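Local coordinates for transmembrane oligosaccharyl transferase (Archaeoglobus fulgidus, PDB 3WAJ), which belongs to the STT3/AglB family of membrane-embedded oligosaccharyl transferases in the GT-C clan and carries a zinc ion in the model, at residues 123-126 against 127-131; 228-231 against 232-236; 406-409 against 410-414. One frame throughout, in Å; residues are numbered along the deposited sequence.

Contact 1: residues 123-126 against 127-131; sequences PVYL and LTREV
Tyr-125 and Arg-129 meet one turn apart on helix 121-131. The aliphatic part of the arginine does the touching. Arg-129 CB stands 4.2 Å above the Tyr-125 ring plane, offset toward the rim, and Arg-129 CG lies 3.9 Å from Tyr-125 OH. The guanidinium is turned 34° from the ring plane and is not the part in contact. Tyr-125 CG is anti to the backbone N (chi1 172°), which carries the ring forward along the helix to Arg-129.

A second apolar contact joins Val-124 CG1 and Thr-128 CG2 at 3.7 Å. A mixed one brings Leu-126 CD1 to 3.8 Å from Glu-130 OE1.

The charged contact is between sequence neighbours. The arginine chain bends twice, and Arg-129 NE forms a salt bridge of 2.6 Å to Glu-130 OE1.

Each of four backbone N-H groups gives a hydrogen bond to the carbonyl four residues earlier, as in an alpha helix. Thr-128 N to Val-124 O, at 2.8 Å, is nearly straight at 172°. Leu-127, Arg-129 and Glu-130 bond likewise to Pro-123, Tyr-125 and Leu-126.

Pro-123 packs on Phe-168 of helix 163-181, and Thr-128 on Ala-137 of helix 134-144. Pro-123, Val-124, Leu-127 and Thr-128 are buried; Arg-129 and Glu-130 are only partly so, and their pairing probably offsets both charges.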
ATOM      1  N   PRO A 123      23.732  10.640   6.331  1.00 60.80           N
ATOM      2  CA  PRO A 123      24.290   9.874   5.205  1.00 57.88           C
ATOM      3  C   PRO A 123      24.474  10.718   3.947  1.00 55.62           C
ATOM      4  O   PRO A 123      25.408  10.445   3.187  1.00 52.40           O
ATOM      5  CB  PRO A 123      23.231   8.797   4.933  1.00 49.89           C
ATOM      6  CG  PRO A 123      22.305   8.834   6.098  1.00 56.20           C
ATOM      7  CD  PRO A 123      22.366  10.202   6.670  1.00 55.96           C
ATOM      8  N   VAL A 124      23.597  11.700   3.714  1.00 54.18           N
ATOM      9  CA  VAL A 124      23.720  12.524   2.512  1.00 59.42           C
ATOM     10  C   VAL A 124      24.970  13.394   2.584  1.00 67.62           C
ATOM     11  O   VAL A 124      25.836  13.291   1.716  1.00 70.53           O
ATOM     12  CB  VAL A 124      22.479  13.378   2.234  1.00 53.15           C
ATOM     13  CG1 VAL A 124      22.754  14.334   1.083  1.00 53.43           C
ATOM     14  CG2 VAL A 124      21.299  12.489   1.892  1.00 48.06           C
ATOM     15  N   TYR A 125      25.062  14.225   3.622  1.00 63.53           N
ATOM     16  CA  TYR A 125      26.271  14.990   3.884  1.00 70.53           C
ATOM     17  C   TYR A 125      27.485  14.098   3.701  1.00 73.48           C
ATOM     18  O   TYR A 125      28.356  14.406   2.892  1.00 82.32           O
ATOM     19  CB  TYR A 125      26.283  15.583   5.303  1.00 72.45           C
ATOM     20  CG  TYR A 125      27.614  16.219   5.639  1.00 77.98           C
ATOM     21  CD1 TYR A 125      27.865  17.552   5.331  1.00 84.79           C
ATOM     22  CD2 TYR A 125      28.634  15.483   6.237  1.00 81.21           C
ATOM     23  CE1 TYR A 125      29.099  18.140   5.612  1.00 86.19           C
ATOM     24  CE2 TYR A 125      29.866  16.058   6.523  1.00 85.66           C
ATOM     25  CZ  TYR A 125      30.092  17.387   6.209  1.00 86.79           C
ATOM     26  OH  TYR A 125      31.311  17.961   6.494  1.00 86.97           O
ATOM     27  N   LEU A 126      27.525  12.990   4.443  1.00 68.03           N
ATOM     28  CA  LEU A 126      28.633  12.037   4.363  1.00 60.70           C
ATOM     29  C   LEU A 126      28.923  11.633   2.931  1.00 63.19           C
ATOM     30  O   LEU A 126      30.076  11.683   2.503  1.00 72.84           O
ATOM     31  CB  LEU A 126      28.364  10.785   5.203  1.00 56.04           C
ATOM     32  CG  LEU A 126      29.521   9.783   5.169  1.00 63.44           C
ATOM     33  CD1 LEU A 126      30.800  10.462   5.635  1.00 65.56           C
ATOM     34  CD2 LEU A 126      29.241   8.546   6.013  1.00 65.62           C
ATOM     35  N   LEU A 127      27.888  11.246   2.186  1.00 57.40           N
ATOM     36  CA  LEU A 127      28.075  10.826   0.790  1.00 60.74           C
ATOM     37  C   LEU A 127      28.569  11.936  -0.147  1.00 68.65           C
ATOM     38  O   LEU A 127      29.519  11.723  -0.898  1.00 73.05           O
ATOM     39  CB  LEU A 127      26.808  10.191   0.212  1.00 55.53           C
ATOM     40  CG  LEU A 127      26.863   9.899  -1.291  1.00 58.24           C
ATOM     41  CD1 LEU A 127      27.881   8.809  -1.617  1.00 55.57           C
ATOM     42  CD2 LEU A 127      25.495   9.521  -1.812  1.00 60.28           C
ATOM     43  N   THR A 128      27.928  13.105  -0.122  1.00 67.88           N
ATOM     44  CA  THR A 128      28.339  14.169  -1.037  1.00 75.58           C
ATOM     45  C   THR A 128      29.581  14.918  -0.551  1.00 77.85           C
ATOM     46  O   THR A 128      30.151  15.721  -1.288  1.00 72.10           O
ATOM     47  CB  THR A 128      27.213  15.186  -1.389  1.00 64.82           C
ATOM     48  OG1 THR A 128      27.564  16.470  -0.879  1.00 66.74           O
ATOM     49  CG2 THR A 128      25.890  14.781  -0.822  1.00 52.83           C
ATOM     50  N   ARG A 129      29.988  14.655   0.687  1.00 80.49           N
ATOM     51  CA  ARG A 129      31.286  15.118   1.176  1.00 82.77           C
ATOM     52  C   ARG A 129      32.380  14.201   0.628  1.00 82.77           C
ATOM     53  O   ARG A 129      33.420  14.663   0.168  1.00 83.90           O
ATOM     54  CB  ARG A 129      31.320  15.108   2.708  1.00 85.79           C
ATOM     55  CG  ARG A 129      32.445  15.915   3.349  1.00 97.09           C
ATOM     56  CD  ARG A 129      33.747  15.122   3.482  1.00107.19           C
ATOM     57  NE  ARG A 129      33.687  14.127   4.553  1.00111.96           N
ATOM     58  CZ  ARG A 129      34.513  14.093   5.596  1.00115.10           C
ATOM     59  NH1 ARG A 129      35.480  14.997   5.713  1.00116.69           N
ATOM     60  NH2 ARG A 129      34.375  13.150   6.523  1.00113.25           N
ATOM     61  N   GLU A 130      32.126  12.897   0.681  1.00 79.74           N
ATOM     62  CA  GLU A 130      33.126  11.886   0.349  1.00 73.78           C
ATOM     63  C   GLU A 130      33.408  11.796  -1.141  1.00 70.05           C
ATOM     64  O   GLU A 130      34.427  11.236  -1.562  1.00 67.96           O
ATOM     65  CB  GLU A 130      32.676  10.520   0.875  1.00 76.16           C
ATOM     66  CG  GLU A 130      33.610   9.931   1.908  1.00 81.46           C
ATOM     67  CD  GLU A 130      34.298  10.997   2.734  1.00 88.23           C
ATOM     68  OE1 GLU A 130      33.609  11.756   3.445  1.00 89.23           O
ATOM     69  OE2 GLU A 130      35.539  11.078   2.667  1.00 97.07           O
ATOM     70  N   VAL A 131      32.494  12.336  -1.938  1.00 68.08           N
ATOM     71  CA  VAL A 131      32.653  12.334  -3.384  1.00 71.10           C
ATOM     72  C   VAL A 131      33.225  13.673  -3.782  1.00 84.28           C
ATOM     73  O   VAL A 131      34.179  13.761  -4.555  1.00 92.93           O
ATOM     74  CB  VAL A 131      31.313  12.117  -4.098  1.00 72.30           C
ATOM     75  CG1 VAL A 131      31.442  12.421  -5.581  1.00 70.79           C
ATOM     76  CG2 VAL A 131      30.811  10.684  -3.881  1.00 70.13           C
TER

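Contact 2: residues 228-231 against 232-236; sequences FMFF and AFVLA
Phe-230 and Val-234 make a CH-pi contact at the C-terminal end of helix 221-234, in the helical STT3 part of the protein. Val-234 CG1 sits over one ring face, 4.2 Å from the Phe-230 centroid and 15° off the ring normal. Its other methyl, Val-234 CG2, approaches Phe-231 CD1 at 4.2 Å. Leu-235 runs beside Phe-231 and points the same way, with the two CD1 atoms of Phe-231 and Leu-235 4.1 Å apart.

The two phenylalanines also pack on each other. Phe-230 CD2 stands 3.8 Å above the Phe-231 ring plane, over its centre. With chi1 at 179° the Phe-230 ring leans past its own carbonyl carbon, which brings it under Val-234 CG1.

The same pair is joined through the backbone: Val-234 N hydrogen-bonds to Phe-230 O at 2.9 Å, and Phe-233 N adds a weak hydrogen bond to the same oxygen. The hydrogen bond from Leu-235 N to Phe-231 O is weak too.

Further out, Phe-230 packs on Val-320 and Thr-324 of helix 315-332. Phe-233 meets Phe-294 edge-to-face. Leu-235 is the first residue to leave helical angles, and just beyond it Ala-236 N hydrogen-bonds back to Phe-233 O at 3.0 Å.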
ATOM      1  N   PHE A 228      31.251  -0.708  -9.402  1.00 48.90           N
ATOM      2  CA  PHE A 228      32.315   0.255  -9.090  1.00 51.49           C
ATOM      3  C   PHE A 228      33.665  -0.376  -9.355  1.00 59.49           C
ATOM      4  O   PHE A 228      34.563   0.266  -9.899  1.00 72.15           O
ATOM      5  CB  PHE A 228      32.297   0.715  -7.619  1.00 49.12           C
ATOM      6  CG  PHE A 228      31.037   1.431  -7.197  1.00 49.35           C
ATOM      7  CD1 PHE A 228      30.102   1.867  -8.129  1.00 52.02           C
ATOM      8  CD2 PHE A 228      30.800   1.674  -5.856  1.00 49.78           C
ATOM      9  CE1 PHE A 228      28.936   2.523  -7.725  1.00 50.63           C
ATOM     10  CE2 PHE A 228      29.642   2.330  -5.443  1.00 50.32           C
ATOM     11  CZ  PHE A 228      28.712   2.757  -6.378  1.00 49.28           C
ATOM     12  N   MET A 229      33.815  -1.631  -8.946  1.00 56.56           N
ATOM     13  CA  MET A 229      35.088  -2.316  -9.100  1.00 55.53           C
ATOM     14  C   MET A 229      35.309  -2.695 -10.553  1.00 54.40           C
ATOM     15  O   MET A 229      36.403  -2.509 -11.087  1.00 55.41           O
ATOM     16  CB  MET A 229      35.173  -3.535  -8.181  1.00 54.01           C
ATOM     17  CG  MET A 229      34.984  -3.174  -6.720  1.00 54.26           C
ATOM     18  SD  MET A 229      34.932  -4.613  -5.647  1.00 65.47           S
ATOM     19  CE  MET A 229      36.539  -5.326  -6.005  1.00 43.31           C
ATOM     20  N   PHE A 230      34.264  -3.212 -11.189  1.00 49.11           N
ATOM     21  CA  PHE A 230      34.336  -3.557 -12.602  1.00 52.19           C
ATOM     22  C   PHE A 230      34.947  -2.395 -13.396  1.00 55.22           C
ATOM     23  O   PHE A 230      35.989  -2.548 -14.029  1.00 58.73           O
ATOM     24  CB  PHE A 230      32.949  -3.897 -13.140  1.00 47.79           C
ATOM     25  CG  PHE A 230      32.932  -4.231 -14.603  1.00 45.25           C
ATOM     26  CD1 PHE A 230      33.252  -5.509 -15.038  1.00 46.84           C
ATOM     27  CD2 PHE A 230      32.601  -3.268 -15.548  1.00 43.47           C
ATOM     28  CE1 PHE A 230      33.239  -5.829 -16.400  1.00 49.14           C
ATOM     29  CE2 PHE A 230      32.589  -3.578 -16.914  1.00 45.60           C
ATOM     30  CZ  PHE A 230      32.905  -4.857 -17.336  1.00 47.48           C
ATOM     31  N   PHE A 231      34.323  -1.223 -13.307  1.00 58.70           N
ATOM     32  CA  PHE A 231      34.760  -0.052 -14.069  1.00 57.39           C
ATOM     33  C   PHE A 231      36.113   0.527 -13.639  1.00 55.28           C
ATOM     34  O   PHE A 231      36.883   0.967 -14.486  1.00 60.69           O
ATOM     35  CB  PHE A 231      33.653   1.021 -14.118  1.00 57.93           C
ATOM     36  CG  PHE A 231      32.513   0.665 -15.046  1.00 58.57           C
ATOM     37  CD1 PHE A 231      32.730   0.524 -16.415  1.00 58.83           C
ATOM     38  CD2 PHE A 231      31.229   0.455 -14.553  1.00 56.12           C
ATOM     39  CE1 PHE A 231      31.676   0.182 -17.274  1.00 59.87           C
ATOM     40  CE2 PHE A 231      30.176   0.113 -15.410  1.00 52.22           C
ATOM     41  CZ  PHE A 231      30.399  -0.020 -16.764  1.00 51.71           C
ATOM     42  N   ALA A 232      36.411   0.517 -12.340  1.00 51.64           N
ATOM     43  CA  ALA A 232      37.745   0.915 -11.864  1.00 50.77           C
ATOM     44  C   ALA A 232      38.852   0.017 -12.433  1.00 53.70           C
ATOM     45  O   ALA A 232      40.016   0.414 -12.509  1.00 58.93           O
ATOM     46  CB  ALA A 232      37.805   0.936 -10.347  1.00 42.04           C
ATOM     47  N   PHE A 233      38.480  -1.196 -12.824  1.00 53.16           N
ATOM     48  CA  PHE A 233      39.431  -2.119 -13.423  1.00 55.07           C
ATOM     49  C   PHE A 233      39.504  -1.958 -14.946  1.00 57.94           C
ATOM     50  O   PHE A 233      40.579  -1.668 -15.470  1.00 56.81           O
ATOM     51  CB  PHE A 233      39.147  -3.573 -12.991  1.00 47.73           C
ATOM     52  CG  PHE A 233      39.706  -3.928 -11.620  1.00 47.27           C
ATOM     53  CD1 PHE A 233      40.732  -4.855 -11.490  1.00 46.30           C
ATOM     54  CD2 PHE A 233      39.207  -3.329 -10.463  1.00 46.30           C
ATOM     55  CE1 PHE A 233      41.257  -5.189 -10.232  1.00 47.45           C
ATOM     56  CE2 PHE A 233      39.727  -3.651  -9.191  1.00 42.59           C
ATOM     57  CZ  PHE A 233      40.747  -4.580  -9.076  1.00 48.44           C
ATOM     58  N   VAL A 234      38.384  -2.106 -15.662  1.00 53.12           N
ATOM     59  CA  VAL A 234      38.452  -2.007 -17.132  1.00 58.21           C
ATOM     60  C   VAL A 234      38.776  -0.595 -17.636  1.00 65.14           C
ATOM     61  O   VAL A 234      38.964  -0.392 -18.833  1.00 70.85           O
ATOM     62  CB  VAL A 234      37.201  -2.560 -17.849  1.00 51.96           C
ATOM     63  CG1 VAL A 234      36.809  -3.909 -17.268  1.00 43.37           C
ATOM     64  CG2 VAL A 234      36.057  -1.577 -17.741  1.00 56.83           C
ATOM     65  N   LEU A 235      38.850   0.367 -16.719  1.00 64.21           N
ATOM     66  CA  LEU A 235      39.272   1.724 -17.056  1.00 61.28           C
ATOM     67  C   LEU A 235      40.520   2.147 -16.278  1.00 65.82           C
ATOM     68  O   LEU A 235      40.778   3.340 -16.113  1.00 73.90           O
ATOM     69  CB  LEU A 235      38.131   2.721 -16.823  1.00 58.49           C
ATOM     70  CG  LEU A 235      36.830   2.374 -17.545  1.00 60.19           C
ATOM     71  CD1 LEU A 235      35.685   3.295 -17.136  1.00 61.55           C
ATOM     72  CD2 LEU A 235      37.031   2.417 -19.042  1.00 59.38           C
ATOM     73  N   ALA A 236      41.303   1.172 -15.813  1.00 64.11           N
ATOM     74  CA  ALA A 236      42.533   1.459 -15.057  1.00 65.25           C
ATOM     75  C   ALA A 236      43.504   2.368 -15.824  1.00 70.51           C
ATOM     76  O   ALA A 236      44.402   2.977 -15.232  1.00 73.71           O
ATOM     77  CB  ALA A 236      43.217   0.176 -14.637  1.00 60.47           C
TER

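Contact 3: residues 406-409 against 410-414; sequences PEMA and LLIWA
Met-408 and Ile-412 touch one turn apart on helix 405-420. The tight part of the contact is methylene against backbone. Ile-412 CG1 lies 3.2 Å from Met-408 O. Within its own residue, Ile-412 CG1 is anti to the carbonyl carbon and next to Ile-412 N (chi1 -67°), which brings it over Met-408 O. The loose part is side chain against side chain: Ile-412 CD1 and Met-408 CG are 4.3 Å apart, and no other pair of side chains comes as near across the two segments. Ile-412 is also the one partly exposed residue among the touching ones; the others are buried. The looseness holds within the two segments alone, because helix 221-234 packs against both side chains.

The backbone is regular, with each N-H of residues 410 to 413 hydrogen-bonded to the carbonyl four residues earlier. Leu-411 N to Glu-407 O is the longest of these at 3.3 Å, yet fairly straight at 164°.

Glu-407 is buried, and its carboxylate has its polar partners outside the two segments. OE2 hydrogen-bonds with Ser-395 OG, and Arg-398 and Arg-402 form long, weak ion pairs with OE1.

Trp-413 packs on Gln-170 and Leu-174 of helix 163-181 and on Val-434 of helix 429-446. Leu-411 packs on Ile-392 of helix 384-402. Met-408 and Ile-412 pack on Phe-231 of helix 221-234, and Ile-412 also on Phe-228.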
ATOM      1  N   PRO A 406      35.633   8.193  -6.809  1.00 70.72           N
ATOM      2  CA  PRO A 406      34.357   8.464  -6.125  1.00 71.50           C
ATOM      3  C   PRO A 406      33.312   9.098  -7.035  1.00 75.96           C
ATOM      4  O   PRO A 406      32.145   8.690  -6.988  1.00 77.75           O
ATOM      5  CB  PRO A 406      34.752   9.444  -5.020  1.00 62.76           C
ATOM      6  CG  PRO A 406      36.143   9.093  -4.703  1.00 65.86           C
ATOM      7  CD  PRO A 406      36.773   8.722  -6.032  1.00 68.21           C
ATOM      8  N   GLU A 407      33.726  10.065  -7.849  1.00 72.10           N
ATOM      9  CA  GLU A 407      32.809  10.706  -8.785  1.00 67.89           C
ATOM     10  C   GLU A 407      32.245   9.678  -9.768  1.00 61.84           C
ATOM     11  O   GLU A 407      31.060   9.695 -10.095  1.00 58.68           O
ATOM     12  CB  GLU A 407      33.510  11.848  -9.524  1.00 69.36           C
ATOM     13  CG  GLU A 407      32.574  12.739 -10.333  1.00 74.07           C
ATOM     14  CD  GLU A 407      33.192  14.091 -10.686  1.00 83.74           C
ATOM     15  OE1 GLU A 407      34.244  14.439 -10.104  1.00 86.37           O
ATOM     16  OE2 GLU A 407      32.621  14.803 -11.545  1.00 84.90           O
ATOM     17  N   MET A 408      33.092   8.766 -10.229  1.00 60.42           N
ATOM     18  CA  MET A 408      32.623   7.729 -11.136  1.00 63.20           C
ATOM     19  C   MET A 408      31.606   6.817 -10.445  1.00 63.72           C
ATOM     20  O   MET A 408      30.602   6.435 -11.039  1.00 67.02           O
ATOM     21  CB  MET A 408      33.785   6.902 -11.694  1.00 61.99           C
ATOM     22  CG  MET A 408      33.354   5.936 -12.789  1.00 63.80           C
ATOM     23  SD  MET A 408      34.579   4.664 -13.136  1.00 66.56           S
ATOM     24  CE  MET A 408      34.840   3.989 -11.494  1.00 62.05           C
ATOM     25  N   ALA A 409      31.874   6.481  -9.185  1.00 60.65           N
ATOM     26  CA  ALA A 409      30.988   5.620  -8.409  1.00 55.46           C
ATOM     27  C   ALA A 409      29.595   6.240  -8.313  1.00 51.55           C
ATOM     28  O   ALA A 409      28.586   5.560  -8.475  1.00 51.45           O
ATOM     29  CB  ALA A 409      31.569   5.377  -7.022  1.00 50.55           C
ATOM     30  N   LEU A 410      29.550   7.545  -8.072  1.00 49.41           N
ATOM     31  CA  LEU A 410      28.279   8.246  -7.930  1.00 57.24           C
ATOM     32  C   LEU A 410      27.434   8.195  -9.208  1.00 65.13           C
ATOM     33  O   LEU A 410      26.224   7.950  -9.149  1.00 71.88           O
ATOM     34  CB  LEU A 410      28.513   9.692  -7.481  1.00 57.36           C
ATOM     35  CG  LEU A 410      27.450  10.325  -6.581  1.00 59.99           C
ATOM     36  CD1 LEU A 410      27.473   9.730  -5.164  1.00 57.51           C
ATOM     37  CD2 LEU A 410      27.654  11.831  -6.557  1.00 59.29           C
ATOM     38  N   LEU A 411      28.072   8.420 -10.356  1.00 66.12           N
ATOM     39  CA  LEU A 411      27.392   8.355 -11.653  1.00 64.57           C
ATOM     40  C   LEU A 411      26.788   6.979 -11.924  1.00 61.45           C
ATOM     41  O   LEU A 411      25.659   6.870 -12.404  1.00 62.81           O
ATOM     42  CB  LEU A 411      28.349   8.757 -12.780  1.00 65.90           C
ATOM     43  CG  LEU A 411      28.318  10.256 -13.085  1.00 75.07           C
ATOM     44  CD1 LEU A 411      29.545  10.704 -13.879  1.00 79.02           C
ATOM     45  CD2 LEU A 411      27.036  10.607 -13.829  1.00 75.68           C
ATOM     46  N   ILE A 412      27.561   5.943 -11.606  1.00 56.23           N
ATOM     47  CA  ILE A 412      27.144   4.559 -11.771  1.00 54.25           C
ATOM     48  C   ILE A 412      25.915   4.286 -10.918  1.00 55.44           C
ATOM     49  O   ILE A 412      24.977   3.622 -11.352  1.00 56.98           O
ATOM     50  CB  ILE A 412      28.280   3.596 -11.353  1.00 53.97           C
ATOM     51  CG1 ILE A 412      29.464   3.711 -12.314  1.00 56.67           C
ATOM     52  CG2 ILE A 412      27.798   2.153 -11.306  1.00 44.80           C
ATOM     53  CD1 ILE A 412      30.605   2.758 -11.979  1.00 56.52           C
ATOM     54  N   TRP A 413      25.933   4.794  -9.692  1.00 56.58           N
ATOM     55  CA  TRP A 413      24.788   4.679  -8.797  1.00 58.48           C
ATOM     56  C   TRP A 413      23.570   5.368  -9.405  1.00 57.39           C
ATOM     57  O   TRP A 413      22.482   4.804  -9.431  1.00 57.86           O
ATOM     58  CB  TRP A 413      25.123   5.288  -7.432  1.00 58.40           C
ATOM     59  CG  TRP A 413      23.931   5.532  -6.543  1.00 61.85           C
ATOM     60  CD1 TRP A 413      23.051   4.597  -6.061  1.00 60.70           C
ATOM     61  CD2 TRP A 413      23.510   6.793  -6.006  1.00 59.64           C
ATOM     62  NE1 TRP A 413      22.107   5.208  -5.266  1.00 57.76           N
ATOM     63  CE2 TRP A 413      22.367   6.553  -5.215  1.00 59.55           C
ATOM     64  CE3 TRP A 413      23.989   8.099  -6.120  1.00 58.14           C
ATOM     65  CZ2 TRP A 413      21.695   7.576  -4.539  1.00 60.92           C
ATOM     66  CZ3 TRP A 413      23.318   9.120  -5.450  1.00 61.02           C
ATOM     67  CH2 TRP A 413      22.188   8.851  -4.672  1.00 60.66           C
ATOM     68  N   ALA A 414      23.773   6.581  -9.913  1.00 56.63           N
ATOM     69  CA  ALA A 414      22.695   7.367 -10.505  1.00 57.11           C
ATOM     70  C   ALA A 414      22.096   6.698 -11.747  1.00 58.12           C
ATOM     71  O   ALA A 414      20.873   6.594 -11.878  1.00 56.02           O
ATOM     72  CB  ALA A 414      23.182   8.770 -10.826  1.00 57.49           C
TER

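Overall arrangement
From the N terminus, the three contacts follow in series within the helical STT3 part. Contact 1 lies on helix 121-131, contact 2 on helix 221-234 and contact 3 on helix 405-420. Each joins successive turns of one helix, so none closes a long loop, and none nests in or crosses another. Contact 3 touches both of the others, and its centre is about 12 Å from each of theirs. Leu-410 CD1 meets Leu-127 CD1 of contact 1 at 3.7 Å. Ile-412 CD1 meets Phe-231 CD2 of contact 2 at 3.5 Å. Contacts 1 and 2 do not touch; their nearest atoms are about 8 Å apart. Helix 405-420 thus links the two earlier helices.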